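Pectinesterase (Sitophilus oryzae, PDB 4PMH) hydrolyses the methyl esters of pectin, releasing methanol and polygalacturonate, and probably helps the rice weevil digest plant cell walls. Local coordinates at residues 25-28 with 29-32. Residues are numbered along the deposited sequence; the frame is centred on the assembly and turned at random.
Sequences TYLQ and GWSP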
ATOM      1  N   THR A  25       2.574  11.070  15.767  1.00 19.21           N
ATOM      2  CA  THR A  25       3.968  10.830  15.716  1.00 19.18           C
ATOM      3  C   THR A  25       4.387  10.400  14.290  1.00 18.66           C
ATOM      4  O   THR A  25       5.334  10.958  13.708  1.00 18.24           O
ATOM      5  CB  THR A  25       4.251   9.854  16.868  1.00 20.78           C
ATOM      6  OG1 THR A  25       4.836  10.583  17.967  1.00 23.62           O
ATOM      7  CG2 THR A  25       5.058   8.755  16.480  1.00 20.08           C
ATOM      8  N   TYR A  26       3.643   9.469  13.707  1.00 17.36           N
ATOM      9  CA  TYR A  26       3.863   9.056  12.303  1.00 17.14           C
ATOM     10  C   TYR A  26       3.599  10.179  11.269  1.00 17.31           C
ATOM     11  O   TYR A  26       4.215  10.226  10.191  1.00 16.35           O
ATOM     12  CB  TYR A  26       3.025   7.791  12.014  1.00 16.14           C
ATOM     13  CG  TYR A  26       3.698   6.497  12.382  1.00 15.22           C
ATOM     14  CD1 TYR A  26       3.650   5.987  13.680  1.00 14.71           C
ATOM     15  CD2 TYR A  26       4.365   5.747  11.419  1.00 15.34           C
ATOM     16  CE1 TYR A  26       4.280   4.805  14.012  1.00 14.13           C
ATOM     17  CE2 TYR A  26       4.999   4.568  11.744  1.00 14.49           C
ATOM     18  CZ  TYR A  26       4.953   4.102  13.040  1.00 14.56           C
ATOM     19  OH  TYR A  26       5.573   2.927  13.340  1.00 14.03           O
ATOM     20  N   LEU A  27       2.694  11.100  11.602  1.00 17.49           N
ATOM     21  CA  LEU A  27       2.366  12.217  10.740  1.00 18.01           C
ATOM     22  C   LEU A  27       3.505  13.233  10.628  1.00 17.81           C
ATOM     23  O   LEU A  27       3.596  13.954   9.632  1.00 17.17           O
ATOM     24  CB  LEU A  27       1.083  12.922  11.224  1.00 18.96           C
ATOM     25  CG  LEU A  27      -0.262  12.282  10.890  1.00 20.03           C
ATOM     26  CD1 LEU A  27      -1.364  12.926  11.740  1.00 21.08           C
ATOM     27  CD2 LEU A  27      -0.569  12.389   9.406  1.00 20.33           C
ATOM     28  N   GLN A  28       4.359  13.299  11.648  1.00 17.88           N
ATOM     29  CA  GLN A  28       5.586  14.076  11.574  1.00 18.13           C
ATOM     30  C   GLN A  28       5.304  15.530  11.212  1.00 18.08           C
ATOM     31  O   GLN A  28       5.977  16.113  10.392  1.00 19.20           O
ATOM     32  CB  GLN A  28       6.551  13.438  10.559  1.00 18.42           C
ATOM     33  CG  GLN A  28       7.052  12.062  10.944  1.00 18.13           C
ATOM     34  CD  GLN A  28       7.703  11.339   9.771  1.00 18.34           C
ATOM     35  OE1 GLN A  28       8.828  11.655   9.389  1.00 18.32           O
ATOM     36  NE2 GLN A  28       6.996  10.364   9.193  1.00 17.43           N
ATOM     37  N   GLY A  29       4.273  16.103  11.809  1.00 19.56           N
ATOM     38  CA  GLY A  29       3.939  17.509  11.587  1.00 20.35           C
ATOM     39  C   GLY A  29       2.911  17.741  10.496  1.00 21.42           C
ATOM     40  O   GLY A  29       2.323  18.825  10.421  1.00 22.76           O
ATOM     41  N   TRP A  30       2.687  16.751   9.634  1.00 21.96           N
ATOM     42  CA  TRP A  30       1.635  16.881   8.641  1.00 22.77           C
ATOM     43  C   TRP A  30       0.264  16.887   9.327  1.00 24.25           C
ATOM     44  O   TRP A  30      -0.018  16.065  10.184  1.00 25.63           O
ATOM     45  CB  TRP A  30       1.720  15.769   7.592  1.00 21.80           C
ATOM     46  CG  TRP A  30       0.590  15.763   6.616  1.00 21.70           C
ATOM     47  CD1 TRP A  30      -0.076  16.850   6.100  1.00 21.09           C
ATOM     48  CD2 TRP A  30      -0.012  14.608   6.022  1.00 21.10           C
ATOM     49  NE1 TRP A  30      -1.052  16.433   5.218  1.00 21.05           N
ATOM     50  CE2 TRP A  30      -1.031  15.064   5.151  1.00 21.49           C
ATOM     51  CE3 TRP A  30       0.217  13.237   6.131  1.00 20.48           C
ATOM     52  CZ2 TRP A  30      -1.832  14.183   4.413  1.00 21.00           C
ATOM     53  CZ3 TRP A  30      -0.567  12.365   5.382  1.00 20.51           C
ATOM     54  CH2 TRP A  30      -1.578  12.841   4.541  1.00 20.52           C
ATOM     55  N   SER A  31      -0.559  17.850   8.958  1.00 26.54           N
ATOM     56  CA  SER A  31      -1.922  17.940   9.455  1.00 29.78           C
ATOM     57  C   SER A  31      -2.877  17.743   8.266  1.00 28.80           C
ATOM     58  O   SER A  31      -3.126  18.678   7.493  1.00 29.26           O
ATOM     59  CB  SER A  31      -2.114  19.280  10.120  1.00 31.25           C
ATOM     60  OG  SER A  31      -1.477  20.305   9.380  1.00 36.01           O
ATOM     61  N   PRO A  32      -3.358  16.501   8.087  1.00 29.14           N
ATOM     62  CA  PRO A  32      -4.157  16.144   6.910  1.00 30.01           C
ATOM     63  C   PRO A  32      -5.477  16.910   6.860  1.00 31.18           C
ATOM     64  O   PRO A  32      -6.167  16.998   7.874  1.00 31.50           O
ATOM     65  CB  PRO A  32      -4.418  14.651   7.093  1.00 28.65           C
ATOM     66  CG  PRO A  32      -3.375  14.179   8.052  1.00 29.41           C
ATOM     67  CD  PRO A  32      -3.125  15.339   8.961  1.00 28.82           C
TER
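The backbone N of W30 bonds O of L27 while CD2 of L27 rests against the indole, in a tight turn at the end of helix 23-27. The hydrogen bond from N of W30 to O of L27 spans 2.9 Å, with an N-H...O angle of 156°, approaching from well above the carbonyl plane. This bond closes a type I' turn from L27 to W30, whose two middle residues, Q28 and G29, both have positive phi. G29 takes the position that a side chain could hardly occupy, since with phi at 94° a CB would collide with O of Q28. Q28 carries its side chain at positive phi, where a non-glycine residue is less comfortable, but its amide reaches back: NE2 bonds O of Y26 at 3.0 Å, with the oxygen almost in the plane of the Q28 side-chain amide, and also bonds S233 OG. The carbonyl of L27 has a second donor in R213, which ties the turn to the strand 213-217.

The apolar contacts gather round the branched end of L27. Its CD2 lies 3.5 Å from CE3 of W30, meeting the ring obliquely, and 3.6 Å from CG of P32. With CG of W30 anti to its backbone N (chi1 174°), the indole lies where P32 can cover one face, the CG of the proline standing 3.8 Å above the ring plane. Two methyls suit L27, as CD1 approaches CD of P32 while CD2 touches both rings. Cut back to an alanine, the side chain would lose both methyls, and a gap would probably open beside W30 and P32, with the indole less firmly held.

Y215 and I235 extend this small apolar cluster onto neighbouring strands. The whole is a hydrogen-bonded type I' turn leaving a helix, by which the N-terminal segment packs across successive parallel strands of the right-handed beta-helix characteristic of pectin methylesterases.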